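Local coordinates for protein HI1317 (Haemophilus influenzae, PDB 1JOV) that probably interconverts the alpha and beta anomers of D-glucose 6-phosphate, at residues A[161-174]-A[180-194]. Sequence-based numbering, arbitrary orientation. Where two conformers were deposited one is given.
Sequences VEVQGLPETCFNSL and NVPSPRHISENVDCI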
loop_
_atom_site.group_PDB
_atom_site.type_symbol
_atom_site.label_atom_id
_atom_site.label_comp_id
_atom_site.label_asym_id
_atom_site.label_seq_id
_atom_site.Cartn_x
_atom_site.Cartn_y
_atom_site.Cartn_z
ATOM N N VAL A 161 -4.435 1.150 18.924
ATOM C CA VAL A 161 -3.522 1.892 18.053
ATOM C C VAL A 161 -3.654 3.432 18.208
ATOM O O VAL A 161 -4.756 3.949 18.387
ATOM C CB VAL A 161 -3.770 1.502 16.579
ATOM C CG1 VAL A 161 -3.093 2.497 15.658
ATOM C CG2 VAL A 161 -3.281 0.096 16.307
ATOM N N GLU A 162 -2.519 4.178 18.123
ATOM C CA GLU A 162 -2.667 5.626 18.005
ATOM C C GLU A 162 -1.917 6.024 16.776
ATOM O O GLU A 162 -0.839 5.511 16.494
ATOM C CB GLU A 162 -2.150 6.455 19.193
ATOM C CG GLU A 162 -2.588 5.988 20.573
ATOM C CD GLU A 162 -1.784 6.675 21.681
ATOM O OE1 GLU A 162 -1.381 7.859 21.521
ATOM O OE2 GLU A 162 -1.510 6.042 22.724
ATOM N N VAL A 163 -2.485 7.032 16.128
ATOM C CA VAL A 163 -1.955 7.601 14.924
ATOM C C VAL A 163 -1.374 8.962 15.313
ATOM O O VAL A 163 -2.106 9.859 15.718
ATOM C CB VAL A 163 -3.041 7.763 13.894
ATOM C CG1 VAL A 163 -2.348 8.103 12.611
ATOM C CG2 VAL A 163 -3.804 6.405 13.639
ATOM N N GLN A 164 -0.070 9.062 15.235
ATOM C CA GLN A 164 0.656 10.268 15.575
ATOM C C GLN A 164 1.069 11.109 14.381
ATOM O O GLN A 164 1.448 10.566 13.330
ATOM C CB GLN A 164 1.931 9.897 16.314
ATOM C CG GLN A 164 1.792 8.814 17.391
ATOM C CD GLN A 164 3.120 8.462 18.059
ATOM O OE1 GLN A 164 3.166 8.216 19.277
ATOM N NE2 GLN A 164 4.195 8.416 17.275
ATOM N N GLY A 165 1.019 12.436 14.538
ATOM C CA GLY A 165 1.535 13.304 13.494
ATOM C C GLY A 165 0.600 13.847 12.439
ATOM O O GLY A 165 1.029 14.645 11.614
ATOM N N LEU A 166 -0.682 13.489 12.465
ATOM C CA LEU A 166 -1.603 14.103 11.517
ATOM C C LEU A 166 -2.191 15.438 12.048
ATOM O O LEU A 166 -2.113 15.722 13.237
ATOM C CB LEU A 166 -2.696 13.080 11.134
ATOM C CG LEU A 166 -2.231 11.900 10.242
ATOM C CD1 LEU A 166 -3.337 10.854 10.117
ATOM C CD2 LEU A 166 -1.808 12.411 8.867
ATOM N N PRO A 167 -2.776 16.242 11.174
ATOM C CA PRO A 167 -3.271 17.591 11.521
ATOM C C PRO A 167 -4.415 17.406 12.541
ATOM O O PRO A 167 -4.830 16.258 12.798
ATOM C CB PRO A 167 -3.917 18.015 10.210
ATOM C CG PRO A 167 -2.940 17.539 9.164
ATOM C CD PRO A 167 -2.375 16.216 9.692
ATOM N N GLU A 168 -4.941 18.522 13.086
ATOM C CA GLU A 168 -6.053 18.438 14.002
ATOM C C GLU A 168 -7.366 18.716 13.269
ATOM O O GLU A 168 -8.392 18.935 13.881
ATOM C CB GLU A 168 -5.850 19.356 15.204
ATOM C CG GLU A 168 -4.504 19.174 15.919
ATOM C CD GLU A 168 -4.500 19.869 17.270
ATOM O OE1 GLU A 168 -5.544 19.758 17.949
ATOM O OE2 GLU A 168 -3.487 20.527 17.641
ATOM N N THR A 169 -7.323 18.728 11.934
ATOM C CA THR A 169 -8.546 18.751 11.175
ATOM C C THR A 169 -8.360 17.852 9.911
ATOM O O THR A 169 -7.248 17.599 9.464
ATOM C CB THR A 169 -8.883 20.184 10.735
ATOM O OG1 THR A 169 -10.015 20.186 9.857
ATOM C CG2 THR A 169 -7.857 20.747 9.820
ATOM N N CYS A 170 -9.473 17.483 9.300
ATOM C CA CYS A 170 -9.438 16.648 8.117
ATOM C C CYS A 170 -10.796 16.748 7.510
ATOM O O CYS A 170 -11.757 17.204 8.158
ATOM C CB CYS A 170 -9.148 15.167 8.500
ATOM S SG CYS A 170 -10.452 14.288 9.456
ATOM N N PHE A 171 -10.899 16.264 6.287
ATOM C CA PHE A 171 -12.164 16.209 5.588
ATOM C C PHE A 171 -12.714 14.807 5.782
ATOM O O PHE A 171 -12.001 13.815 5.517
ATOM C CB PHE A 171 -11.967 16.529 4.101
ATOM C CG PHE A 171 -13.244 16.596 3.315
ATOM C CD1 PHE A 171 -14.033 17.766 3.370
ATOM C CD2 PHE A 171 -13.657 15.575 2.512
ATOM C CE1 PHE A 171 -15.216 17.865 2.635
ATOM C CE2 PHE A 171 -14.818 15.651 1.777
ATOM C CZ PHE A 171 -15.616 16.816 1.836
ATOM N N ASN A 172 -13.961 14.718 6.264
ATOM C CA ASN A 172 -14.659 13.448 6.542
ATOM C C ASN A 172 -15.493 13.012 5.348
ATOM O O ASN A 172 -16.536 13.602 5.086
ATOM C CB ASN A 172 -15.556 13.580 7.820
ATOM C CG ASN A 172 -16.077 12.234 8.343
ATOM O OD1 ASN A 172 -16.157 11.227 7.615
ATOM N ND2 ASN A 172 -16.497 12.237 9.614
ATOM N N SER A 173 -15.040 11.992 4.621
ATOM C CA SER A 173 -15.701 11.558 3.399
ATOM C C SER A 173 -16.995 10.897 3.734
ATOM O O SER A 173 -17.844 10.687 2.867
ATOM C CB SER A 173 -14.816 10.593 2.584
ATOM O OG SER A 173 -13.577 11.214 2.326
ATOM N N LEU A 174 -17.099 10.488 4.995
ATOM C CA LEU A 174 -18.272 9.742 5.421
ATOM C C LEU A 174 -19.526 10.616 5.231
ATOM O O LEU A 174 -20.489 10.221 4.547
ATOM C CB LEU A 174 -18.066 9.210 6.862
ATOM C CG LEU A 174 -17.025 8.071 6.891
ATOM C CD1 LEU A 174 -16.773 7.510 8.301
ATOM C CD2 LEU A 174 -17.402 6.984 5.919
ATOM N N ASN A 180 -12.990 18.733 13.050
ATOM C CA ASN A 180 -11.822 18.877 13.900
ATOM C C ASN A 180 -11.448 17.548 14.488
ATOM O O ASN A 180 -12.331 16.697 14.671
ATOM C CB ASN A 180 -12.155 19.848 15.009
ATOM C CG ASN A 180 -11.536 21.214 14.775
ATOM O OD1 ASN A 180 -10.502 21.583 15.407
ATOM N ND2 ASN A 180 -12.135 21.969 13.833
ATOM N N VAL A 181 -10.146 17.330 14.751
ATOM C CA VAL A 181 -9.677 16.035 15.281
ATOM C C VAL A 181 -8.419 16.053 16.123
ATOM O O VAL A 181 -7.529 16.879 15.955
ATOM C CB VAL A 181 -9.376 15.042 14.136
ATOM C CG1 VAL A 181 -10.643 14.707 13.356
ATOM C CG2 VAL A 181 -8.303 15.599 13.212
ATOM N N PRO A 182 -8.387 15.102 17.066
ATOM C CA PRO A 182 -7.316 14.851 18.032
ATOM C C PRO A 182 -5.999 14.364 17.428
ATOM O O PRO A 182 -5.970 13.624 16.419
ATOM C CB PRO A 182 -7.922 13.720 18.873
ATOM C CG PRO A 182 -9.352 13.910 18.725
ATOM C CD PRO A 182 -9.513 14.184 17.276
ATOM N N SER A 183 -4.896 14.736 18.040
ATOM C CA SER A 183 -3.641 14.183 17.589
ATOM C C SER A 183 -2.775 13.984 18.815
ATOM O O SER A 183 -2.367 14.952 19.431
ATOM C CB SER A 183 -2.974 15.073 16.537
ATOM O OG SER A 183 -1.655 14.626 16.281
ATOM N N PRO A 184 -2.449 12.740 19.149
ATOM C CA PRO A 184 -2.761 11.547 18.341
ATOM C C PRO A 184 -4.226 11.252 18.160
ATOM O O PRO A 184 -5.140 11.874 18.794
ATOM C CB PRO A 184 -2.048 10.428 19.113
ATOM C CG PRO A 184 -0.988 11.138 19.912
ATOM C CD PRO A 184 -1.708 12.376 20.366
ATOM N N ARG A 185 -4.490 10.332 17.219
ATOM C CA ARG A 185 -5.859 9.943 16.939
ATOM C C ARG A 185 -5.915 8.480 17.215
ATOM O O ARG A 185 -4.937 7.783 16.975
ATOM C CB ARG A 185 -6.225 10.145 15.450
ATOM C CG ARG A 185 -7.658 9.788 15.143
ATOM C CD ARG A 185 -8.454 10.963 14.547
ATOM N NE ARG A 185 -9.828 10.627 14.221
ATOM C CZ ARG A 185 -10.371 10.822 13.037
ATOM N NH1 ARG A 185 -9.625 11.305 12.022
ATOM N NH2 ARG A 185 -11.644 10.529 12.863
ATOM N N HIS A 186 -7.069 8.032 17.700
ATOM C CA HIS A 186 -7.303 6.632 17.960
ATOM C C HIS A 186 -8.519 6.348 17.121
ATOM O O HIS A 186 -9.180 7.281 16.670
ATOM C CB HIS A 186 -7.523 6.376 19.456
ATOM C CG HIS A 186 -8.893 6.727 19.947
ATOM N ND1 HIS A 186 -9.671 5.846 20.669
ATOM C CD2 HIS A 186 -9.614 7.867 19.844
ATOM C CE1 HIS A 186 -10.817 6.427 20.979
ATOM N NE2 HIS A 186 -10.808 7.653 20.488
ATOM N N ILE A 187 -8.780 5.072 16.878
ATOM C CA ILE A 187 -9.875 4.628 16.023
ATOM C C ILE A 187 -10.859 3.806 16.824
ATOM O O ILE A 187 -10.551 2.708 17.282
ATOM C CB ILE A 187 -9.234 3.748 14.892
ATOM C CG1 ILE A 187 -7.981 4.422 14.311
ATOM C CG2 ILE A 187 -10.234 3.369 13.835
ATOM C CD1 ILE A 187 -8.294 5.469 13.274
ATOM N N SER A 188 -12.088 4.294 16.909
ATOM C CA SER A 188 -13.110 3.672 17.716
ATOM C C SER A 188 -14.372 3.652 16.950
ATOM O O SER A 188 -15.446 3.613 17.540
ATOM C CB SER A 188 -13.315 4.556 18.912
ATOM O OG SER A 188 -13.608 5.876 18.497
ATOM N N GLU A 189 -14.234 3.684 15.632
ATOM C CA GLU A 189 -15.367 3.713 14.764
ATOM C C GLU A 189 -14.888 3.819 13.327
ATOM O O GLU A 189 -13.711 3.957 13.103
ATOM C CB GLU A 189 -16.282 4.873 15.106
ATOM C CG GLU A 189 -15.769 6.181 14.536
ATOM C CD GLU A 189 -16.705 7.312 14.828
ATOM O OE1 GLU A 189 -16.531 7.920 15.897
ATOM O OE2 GLU A 189 -17.606 7.575 14.007
ATOM N N ASN A 190 -15.795 3.700 12.392
ATOM C CA ASN A 190 -15.531 3.867 10.945
ATOM C C ASN A 190 -14.962 5.225 10.653
ATOM O O ASN A 190 -15.632 6.252 10.885
ATOM C CB ASN A 190 -16.776 3.650 10.133
ATOM C CG ASN A 190 -16.579 3.796 8.668
ATOM O OD1 ASN A 190 -17.576 3.780 7.926
ATOM N ND2 ASN A 190 -15.309 3.859 8.207
ATOM N N VAL A 191 -13.720 5.220 10.168
ATOM C CA VAL A 191 -13.000 6.429 9.819
ATOM C C VAL A 191 -12.613 6.391 8.345
ATOM O O VAL A 191 -12.171 5.364 7.820
ATOM C CB VAL A 191 -11.738 6.634 10.670
ATOM C CG1 VAL A 191 -10.904 7.881 10.249
ATOM C CG2 VAL A 191 -12.023 6.730 12.181
ATOM N N ASP A 192 -12.921 7.468 7.637
ATOM C CA ASP A 192 -12.644 7.594 6.203
ATOM C C ASP A 192 -12.362 9.088 5.935
ATOM O O ASP A 192 -13.210 9.803 5.377
ATOM C CB ASP A 192 -13.752 7.019 5.308
ATOM C CG ASP A 192 -13.295 6.812 3.845
ATOM O OD1 ASP A 192 -12.168 7.239 3.531
ATOM O OD2 ASP A 192 -13.927 6.201 2.961
ATOM N N CYS A 193 -11.155 9.518 6.271
ATOM C CA CYS A 193 -10.898 10.940 6.228
ATOM C C CYS A 193 -9.632 11.369 5.520
ATOM O O CYS A 193 -8.595 10.714 5.604
ATOM C CB CYS A 193 -10.952 11.516 7.640
ATOM S SG CYS A 193 -9.489 11.230 8.624
ATOM N N ILE A 194 -9.711 12.476 4.830
ATOM C CA ILE A 194 -8.601 12.998 4.071
ATOM C C ILE A 194 -7.938 14.171 4.758
ATOM O O ILE A 194 -8.560 15.231 4.936
ATOM C CB ILE A 194 -9.079 13.461 2.692
ATOM C CG1 ILE A 194 -9.907 12.363 2.016
ATOM C CG2 ILE A 194 -7.906 13.835 1.798
ATOM C CD1 ILE A 194 -10.616 12.818 0.754
HETATM O O HOH W 1 -7.633 3.022 18.213
HETATM O O HOH W 2 -2.451 12.335 14.501
HETATM O O HOH W 3 0.355 13.377 17.065
HETATM O O HOH W 4 -5.334 13.378 13.687
HETATM O O HOH W 5 -11.935 8.978 1.415
#
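The contact belongs to the antiparallel beta-sheets of a galactose mutarotase-like fold, where F171 and I194 pair in one sheet and V163 meets R185 at the edge of another. F171 and I194 form a hydrogen-bonded pair: F171 N gives an almost straight bond to I194 O (2.9 Å, 178°), and I194 N returns one to F171 O. V163 and R185 are bonded both ways in a single bridge, with V163 N to R185 O at 2.7 Å. A cis peptide precedes P184, whose ring lies alongside the E162 side chain.

Within the 169-172/191-194 ladder, C170 SG turns toward C193, which pairs with N172. The two cysteines have been seen as a disulfide; C193 has two conformers, and in this one its SG is 3.3 Å from C170 SG, not bonded. The R185 chain bends at chi2 (121°), and its NH1 bonds Y195 OH. V181 CG1 lies 3.8 Å above one face of the R185 guanidinium, toward its rim.

At the far end, S173 N donates to D192 O. L174 crosses D192, with CD2 3.7 Å from D192 CB. D192 lies near the predicted active-site residues H150 and E248. One water joins S173 OG to D192 OD1, donating to the carboxylate at 2.7 Å.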